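Local coordinates for glycerate dehydrogenase (Bacillus sp. 5mfcol3.1, PDB 6P2I) that asymmetrically reduces acyclic imino acids, such as those made in situ by a partner oxidase, to amino acids, with NADPH as cofactor, at the interface of chains A and B. Sequence-based numbering; all coordinates share one arbitrary frame. Chains: chain A/B, Glycerate dehydrogenase.

Contact 1 and contact 2 are neighbouring patches of one two-fold interface, with the centres of their C-alpha atoms about 12 Å apart. A:Ser275 belongs to both, and the loop from A:Thr272 to A:Trp277 supplies residues to both in turn. Contact 1 packs helix 99-114 of chain A against the end of that helix in chain B, the following loop with B:Arg115, and the start of helix 117-125; contact 2 receives the loop B:His130 to B:Tyr132 beside two residues of the D-arginine pocket, A:Glu51 and A:Trp277. Contact 2 thus probably couples assembly to the active site, and the two-fold symmetry repeats this in the other subunit.

Contact 1: the interface of chains A and B. Residues chain A 101, 104-105, 108-109, 272, 275-276; chain B 111, 115, 117.
B:Arg115 reaches across to helix 99-114 of chain A and lays its guanidinium alongside A:His105, obliquely to the imidazole, the two planes 42° apart. The side chain bends about its CB-CG bond (chi2 -55°), is extended about CG-CD, then turns at CD-NE (chi4 112°), which brings NH1 and NH2 to two backbone carbonyls. B:Arg115 NH2 binds A:Ala101 O at 2.8 Å, in the carbonyl plane and on a lone pair, within the helix. B:Arg115 NH1 binds A:Ala276 O at 3.0 Å; here the oxygen lies close to the guanidinium plane, but the donor is tilted from the carbonyl plane. B:Arg115 NH1 is also 2.9 Å from the imidazole nitrogen A:His105 ND1, close enough for a hydrogen bond if ND1 accepts, though ND1 lies well out of the guanidinium plane. In that case A:His105 NE2 would carry the hydrogen it shares with A:Thr272 OG1, 2.9 Å away. That second-shell threonine fixes the turn of the ring, while A:Ala276 CA sits over the centre of one imidazole face and the CD methylene of B:Arg115 meets the edge.

The side chain of A:Glu104 crosses the arginine at about a right angle; its CB touches NH2, but its carboxylate stays out of direct contact. Water 2 joins A:Glu104 OE1 (2.7 Å) to B:Arg115 NE and NH2, and the opposite charge is likely to steady the guanidinium. One helical turn further on, the methyl A:Ala108 CB packs against B:Phe111 CB at 3.5 Å. The phenyl ring has A:Glu104 O above one face, towards the rim, and OE1 at its edge. At the far end A:Thr272 CG2 meets the methyl tip B:Ile117 CD1 at 3.9 Å, and water 1 bridges A:Ser275 OG and B:Arg115 O.

The patch thus ties helix 99-114 and the loop around A:Ala276 to one arginine of the partner, and probably serves to hold the dimer together.

Contact 2: the interface of chains A and B. Residues chain A 10, 51-52, 273-275, 277; chain B 130-132.
The phenol ring of B:Tyr132 is held on both faces. On one face the indole of A:Trp277 stands upright, planes 86° apart, with NE1 3.4 Å above the ring and over its centre, its N-H directed into the pi cloud. The opposite face looks on the carbonyl oxygen of its own chain's B:His130. At the edge, in plane, lies the hydroxyl A:Thr10 OG1, 3.3 Å from B:Tyr132 CD2. CG of the tyrosine is anti to its carbonyl carbon (chi1 -48°), which sends the ring out from the loop between the indoles of chain A. A:Trp52 comes tip to tip, its CH2 3.5 Å from B:Tyr132 CE2, and carries A:Glu51 CG and water 3 on one face.

That water links the phenol oxygen B:Tyr132 OH, 3.0 Å away, to A:Glu51 OE1. The glutamate is set by A:Thr10, whose N and OG1 meet the two carboxylate oxygens on their syn sides, OG1 to A:Glu51 OE1 at 2.6 Å. Since A:Glu51 and A:Trp277 both line the D-arginine pocket, the partner's tyrosine appears to back the wall of that pocket. An alanine in place of B:Tyr132 would probably leave the A:Trp277 N-H without its aromatic partner, open a gap between the two indoles and let A:Trp277 turn.

Beside the ring, A:Pro273 crosses B:Ile131 at about a right angle. The carbonyl oxygen A:Pro273 O accepts the backbone N-H of B:Ile131 N at 3.0 Å, in its carbonyl plane; B:His130 N is also near that oxygen, at 3.1 Å, but poorly aimed for a bond.

Contact 1: the interface of chains A and B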
ATOM      1  N   ALA A 101      12.582  -1.461   4.196  1.00 16.36           N
ATOM      2  CA  ALA A 101      11.407  -2.131   4.750  1.00 19.77           C
ATOM      3  C   ALA A 101      10.445  -1.128   5.380  1.00 18.60           C
ATOM      4  O   ALA A 101       9.232  -1.180   5.143  1.00 18.12           O
ATOM      5  CB  ALA A 101      11.839  -3.180   5.781  1.00 17.89           C
ATOM      6  N   GLU A 104       8.783   1.198   2.736  1.00 18.31           N
ATOM      7  CA  GLU A 104       7.689   0.516   2.048  1.00 19.17           C
ATOM      8  C   GLU A 104       6.483   0.351   2.960  1.00 19.73           C
ATOM      9  O   GLU A 104       5.337   0.447   2.503  1.00 18.44           O
ATOM     10  CB  GLU A 104       8.154  -0.837   1.508  1.00 18.05           C
ATOM     11  CG  GLU A 104       9.103  -0.688   0.341  1.00 18.34           C
ATOM     12  CD  GLU A 104       9.484  -1.995  -0.334  1.00 19.49           C
ATOM     13  OE1 GLU A 104       8.775  -3.010  -0.152  1.00 22.34           O
ATOM     14  OE2 GLU A 104      10.511  -1.994  -1.053  1.00 20.05           O
ATOM     15  N   HIS A 105       6.718   0.136   4.260  1.00 16.88           N
ATOM     16  CA  HIS A 105       5.600   0.006   5.186  1.00 16.52           C
ATOM     17  C   HIS A 105       4.807   1.290   5.302  1.00 15.88           C
ATOM     18  O   HIS A 105       3.592   1.245   5.536  1.00 18.14           O
ATOM     19  CB  HIS A 105       6.114  -0.404   6.570  1.00 15.81           C
ATOM     20  CG  HIS A 105       5.082  -1.050   7.424  1.00 16.78           C
ATOM     21  ND1 HIS A 105       4.698  -2.365   7.261  1.00 18.86           N
ATOM     22  CD2 HIS A 105       4.376  -0.580   8.482  1.00 19.12           C
ATOM     23  CE1 HIS A 105       3.808  -2.678   8.186  1.00 19.47           C
ATOM     24  NE2 HIS A 105       3.588  -1.611   8.935  1.00 19.60           N
ATOM     25  N   ALA A 108       2.485   0.934   2.577  1.00 18.05           N
ATOM     26  CA  ALA A 108       1.521  -0.101   2.938  1.00 16.93           C
ATOM     27  C   ALA A 108       0.434   0.463   3.844  1.00 17.34           C
ATOM     28  O   ALA A 108      -0.763   0.264   3.606  1.00 19.56           O
ATOM     29  CB  ALA A 108       2.232  -1.277   3.622  1.00 18.37           C
ATOM     30  N   LEU A 109       0.835   1.188   4.892  1.00 19.70           N
ATOM     31  CA  LEU A 109      -0.139   1.760   5.813  1.00 20.16           C
ATOM     32  C   LEU A 109      -0.975   2.846   5.152  1.00 18.24           C
ATOM     33  O   LEU A 109      -2.195   2.896   5.345  1.00 18.75           O
ATOM     34  CB  LEU A 109       0.573   2.336   7.031  1.00 20.72           C
ATOM     35  CG  LEU A 109       1.152   1.303   7.984  1.00 22.56           C
ATOM     36  CD1 LEU A 109       2.027   2.009   9.031  1.00 21.11           C
ATOM     37  CD2 LEU A 109       0.038   0.498   8.658  1.00 23.67           C
ATOM     38  N   THR A 272      -0.271  -1.926  12.953  1.00 21.41           N
ATOM     39  CA  THR A 272       0.634  -3.050  12.785  1.00 19.13           C
ATOM     40  C   THR A 272       1.494  -3.203  14.038  1.00 19.64           C
ATOM     41  O   THR A 272       1.827  -2.211  14.696  1.00 22.35           O
ATOM     42  CB  THR A 272       1.499  -2.893  11.520  1.00 19.03           C
ATOM     43  OG1 THR A 272       2.142  -1.607  11.490  1.00 20.62           O
ATOM     44  CG2 THR A 272       0.602  -3.007  10.255  1.00 19.60           C
ATOM     45  N   SER A 275       5.787  -4.299  13.061  1.00 19.87           N
ATOM     46  CA  SER A 275       6.299  -5.201  12.033  1.00 20.53           C
ATOM     47  C   SER A 275       6.865  -4.475  10.811  1.00 22.76           C
ATOM     48  O   SER A 275       7.254  -5.135   9.841  1.00 20.87           O
ATOM     49  CB  SER A 275       5.192  -6.171  11.601  1.00 20.70           C
ATOM     50  OG  SER A 275       4.026  -5.440  11.218  1.00 23.24           O
ATOM     51  N   ALA A 276       6.940  -3.137  10.845  1.00 20.26           N
ATOM     52  CA  ALA A 276       7.364  -2.362   9.679  1.00 19.04           C
ATOM     53  C   ALA A 276       8.722  -2.801   9.151  1.00 18.85           C
ATOM     54  O   ALA A 276       8.959  -2.798   7.934  1.00 19.58           O
ATOM     55  CB  ALA A 276       7.402  -0.875  10.030  1.00 20.60           C
TER
ATOM     56  N   PHE B 111       0.813  -4.388  -1.170  1.00 17.05           N
ATOM     57  CA  PHE B 111       1.338  -4.190   0.181  1.00 16.44           C
ATOM     58  C   PHE B 111       0.440  -4.848   1.216  1.00 21.78           C
ATOM     59  O   PHE B 111       0.934  -5.357   2.235  1.00 20.58           O
ATOM     60  CB  PHE B 111       1.490  -2.699   0.466  1.00 17.12           C
ATOM     61  CG  PHE B 111       2.717  -2.088  -0.133  1.00 18.26           C
ATOM     62  CD1 PHE B 111       3.967  -2.661   0.090  1.00 20.31           C
ATOM     63  CD2 PHE B 111       2.633  -0.945  -0.929  1.00 21.46           C
ATOM     64  CE1 PHE B 111       5.109  -2.100  -0.445  1.00 22.12           C
ATOM     65  CE2 PHE B 111       3.768  -0.381  -1.481  1.00 22.64           C
ATOM     66  CZ  PHE B 111       5.017  -0.956  -1.237  1.00 21.39           C
ATOM     67  N   ARG B 115       2.438  -7.381   3.512  1.00 18.59           N
ATOM     68  CA  ARG B 115       2.590  -7.075   4.942  1.00 19.73           C
ATOM     69  C   ARG B 115       1.532  -7.752   5.807  1.00 21.08           C
ATOM     70  O   ARG B 115       1.514  -7.529   7.025  1.00 22.37           O
ATOM     71  CB  ARG B 115       2.543  -5.549   5.168  1.00 21.99           C
ATOM     72  CG  ARG B 115       3.593  -4.757   4.374  1.00 24.21           C
ATOM     73  CD  ARG B 115       4.979  -5.304   4.669  1.00 21.71           C
ATOM     74  NE  ARG B 115       6.111  -4.662   3.993  1.00 22.09           N
ATOM     75  CZ  ARG B 115       7.038  -3.935   4.619  1.00 19.11           C
ATOM     76  NH1 ARG B 115       6.938  -3.701   5.920  1.00 19.83           N
ATOM     77  NH2 ARG B 115       8.082  -3.454   3.960  1.00 20.32           N
ATOM     78  N   ILE B 117      -1.566  -7.156   6.219  1.00 22.17           N
ATOM     79  CA  ILE B 117      -2.216  -6.067   6.948  1.00 19.70           C
ATOM     80  C   ILE B 117      -3.441  -6.547   7.722  1.00 22.32           C
ATOM     81  O   ILE B 117      -3.696  -6.102   8.849  1.00 24.10           O
ATOM     82  CB  ILE B 117      -2.585  -4.938   5.962  1.00 23.46           C
ATOM     83  CG1 ILE B 117      -1.324  -4.214   5.474  1.00 23.64           C
ATOM     84  CG2 ILE B 117      -3.609  -3.989   6.576  1.00 24.84           C
ATOM     85  CD1 ILE B 117      -0.617  -3.377   6.549  1.00 25.40           C
TER
HETATM   86  O   HOH W   1       3.396  -6.045   8.657  1.00 20.43           O
HETATM   87  O   HOH W   2       7.295  -4.714   1.276  1.00 23.34           O

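Contact 2: the interface of chains A and B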
ATOM      1  N   THR A  10      15.505 -11.607  17.896  1.00 20.82           N
ATOM      2  CA  THR A  10      14.499 -11.931  16.892  1.00 23.72           C
ATOM      3  C   THR A  10      15.093 -12.825  15.821  1.00 21.80           C
ATOM      4  O   THR A  10      14.473 -13.814  15.401  1.00 20.85           O
ATOM      5  CB  THR A  10      13.954 -10.660  16.265  1.00 21.29           C
ATOM      6  OG1 THR A  10      13.157  -9.969  17.230  1.00 20.50           O
ATOM      7  CG2 THR A  10      13.105 -11.017  15.031  1.00 18.70           C
ATOM      8  N   GLU A  51      18.734  -5.992  22.451  1.00 18.05           N
ATOM      9  CA  GLU A  51      17.570  -5.805  21.580  1.00 17.53           C
ATOM     10  C   GLU A  51      16.349  -5.258  22.302  1.00 22.45           C
ATOM     11  O   GLU A  51      15.585  -4.473  21.718  1.00 24.10           O
ATOM     12  CB  GLU A  51      17.190  -7.127  20.897  1.00 23.34           C
ATOM     13  CG  GLU A  51      15.931  -6.988  20.022  1.00 19.95           C
ATOM     14  CD  GLU A  51      15.702  -8.130  19.061  1.00 24.89           C
ATOM     15  OE1 GLU A  51      14.614  -8.154  18.439  1.00 22.35           O
ATOM     16  OE2 GLU A  51      16.586  -8.992  18.909  1.00 20.76           O
ATOM     17  N   TRP A  52      16.143  -5.644  23.566  1.00 19.62           N
ATOM     18  CA  TRP A  52      14.893  -5.378  24.267  1.00 19.64           C
ATOM     19  C   TRP A  52      15.058  -4.660  25.590  1.00 25.51           C
ATOM     20  O   TRP A  52      14.091  -4.058  26.068  1.00 26.50           O
ATOM     21  CB  TRP A  52      14.152  -6.690  24.570  1.00 23.98           C
ATOM     22  CG  TRP A  52      13.896  -7.554  23.386  1.00 24.21           C
ATOM     23  CD1 TRP A  52      14.652  -8.610  22.949  1.00 21.53           C
ATOM     24  CD2 TRP A  52      12.798  -7.439  22.478  1.00 23.37           C
ATOM     25  NE1 TRP A  52      14.075  -9.163  21.826  1.00 21.82           N
ATOM     26  CE2 TRP A  52      12.942  -8.456  21.516  1.00 21.72           C
ATOM     27  CE3 TRP A  52      11.706  -6.565  22.387  1.00 25.62           C
ATOM     28  CZ2 TRP A  52      12.031  -8.628  20.467  1.00 20.93           C
ATOM     29  CZ3 TRP A  52      10.800  -6.738  21.351  1.00 25.97           C
ATOM     30  CH2 TRP A  52      10.966  -7.765  20.408  1.00 23.65           C
ATOM     31  N   PRO A 273       1.839  -4.435  14.415  1.00 20.67           N
ATOM     32  CA  PRO A 273       2.493  -4.664  15.729  1.00 24.43           C
ATOM     33  C   PRO A 273       4.008  -4.492  15.691  1.00 23.06           C
ATOM     34  O   PRO A 273       4.777  -5.408  16.015  1.00 22.95           O
ATOM     35  CB  PRO A 273       2.081  -6.110  16.049  1.00 25.24           C
ATOM     36  CG  PRO A 273       2.048  -6.779  14.676  1.00 19.69           C
ATOM     37  CD  PRO A 273       1.496  -5.697  13.727  1.00 21.00           C
ATOM     38  N   GLY A 274       4.456  -3.295  15.310  1.00 24.45           N
ATOM     39  CA  GLY A 274       5.880  -3.051  15.164  1.00 23.85           C
ATOM     40  C   GLY A 274       6.544  -3.852  14.062  1.00 26.51           C
ATOM     41  O   GLY A 274       7.752  -4.075  14.115  1.00 26.41           O
ATOM     42  N   SER A 275       5.787  -4.299  13.061  1.00 19.87           N
ATOM     43  CA  SER A 275       6.299  -5.201  12.033  1.00 20.53           C
ATOM     44  C   SER A 275       6.865  -4.475  10.811  1.00 22.76           C
ATOM     45  O   SER A 275       7.254  -5.135   9.841  1.00 20.87           O
ATOM     46  CB  SER A 275       5.192  -6.171  11.601  1.00 20.70           C
ATOM     47  OG  SER A 275       4.026  -5.440  11.218  1.00 23.24           O
ATOM     48  N   TRP A 277       9.636  -3.156  10.053  1.00 19.92           N
ATOM     49  CA  TRP A 277      11.014  -3.415   9.669  1.00 19.21           C
ATOM     50  C   TRP A 277      11.259  -4.806   9.128  1.00 18.41           C
ATOM     51  O   TRP A 277      12.347  -5.052   8.592  1.00 20.95           O
ATOM     52  CB  TRP A 277      11.938  -3.241  10.872  1.00 17.13           C
ATOM     53  CG  TRP A 277      11.816  -4.362  11.908  1.00 21.52           C
ATOM     54  CD1 TRP A 277      10.825  -4.522  12.845  1.00 21.26           C
ATOM     55  CD2 TRP A 277      12.721  -5.453  12.099  1.00 20.08           C
ATOM     56  NE1 TRP A 277      11.062  -5.643  13.604  1.00 24.09           N
ATOM     57  CE2 TRP A 277      12.221  -6.232  13.167  1.00 24.29           C
ATOM     58  CE3 TRP A 277      13.911  -5.843  11.476  1.00 24.53           C
ATOM     59  CZ2 TRP A 277      12.884  -7.374  13.641  1.00 24.90           C
ATOM     60  CZ3 TRP A 277      14.565  -6.982  11.942  1.00 22.03           C
ATOM     61  CH2 TRP A 277      14.049  -7.733  13.017  1.00 23.48           C
TER
ATOM     62  N   HIS B 130       4.825  -5.787  19.121  1.00 26.07           N
ATOM     63  CA  HIS B 130       6.139  -6.287  18.702  1.00 29.35           C
ATOM     64  C   HIS B 130       6.084  -7.763  18.328  1.00 29.04           C
ATOM     65  O   HIS B 130       6.808  -8.606  18.871  1.00 28.79           O
ATOM     66  CB  HIS B 130       7.182  -6.012  19.787  1.00 26.32           C
ATOM     67  CG  HIS B 130       7.324  -4.554  20.090  1.00 31.48           C
ATOM     68  ND1 HIS B 130       6.621  -3.935  21.100  1.00 39.81           N
ATOM     69  CD2 HIS B 130       8.031  -3.579  19.471  1.00 35.84           C
ATOM     70  CE1 HIS B 130       6.914  -2.647  21.113  1.00 37.26           C
ATOM     71  NE2 HIS B 130       7.766  -2.405  20.134  1.00 34.63           N
ATOM     72  N   ILE B 131       5.186  -8.067  17.398  1.00 23.11           N
ATOM     73  CA  ILE B 131       4.987  -9.400  16.851  1.00 25.90           C
ATOM     74  C   ILE B 131       5.598  -9.398  15.461  1.00 25.54           C
ATOM     75  O   ILE B 131       5.036  -8.803  14.527  1.00 24.25           O
ATOM     76  CB  ILE B 131       3.499  -9.769  16.802  1.00 26.68           C
ATOM     77  CG1 ILE B 131       2.885  -9.644  18.198  1.00 29.34           C
ATOM     78  CG2 ILE B 131       3.313 -11.165  16.233  1.00 27.22           C
ATOM     79  CD1 ILE B 131       3.603 -10.485  19.268  1.00 30.40           C
ATOM     80  N   TYR B 132       6.741 -10.059  15.316  1.00 28.94           N
ATOM     81  CA  TYR B 132       7.470  -9.999  14.053  1.00 25.78           C
ATOM     82  C   TYR B 132       7.336 -11.269  13.213  1.00 25.18           C
ATOM     83  O   TYR B 132       7.015 -11.157  12.022  1.00 25.84           O
ATOM     84  CB  TYR B 132       8.956  -9.700  14.287  1.00 26.54           C
ATOM     85  CG  TYR B 132       9.255  -8.546  15.227  1.00 23.25           C
ATOM     86  CD1 TYR B 132       8.456  -7.405  15.262  1.00 24.64           C
ATOM     87  CD2 TYR B 132      10.358  -8.599  16.068  1.00 26.58           C
ATOM     88  CE1 TYR B 132       8.746  -6.356  16.113  1.00 26.57           C
ATOM     89  CE2 TYR B 132      10.656  -7.561  16.920  1.00 30.61           C
ATOM     90  CZ  TYR B 132       9.853  -6.448  16.952  1.00 28.49           C
ATOM     91  OH  TYR B 132      10.164  -5.422  17.809  1.00 30.37           O
TER
HETATM   92  O   HOH W   3      13.000  -5.862  18.499  1.00 29.10           O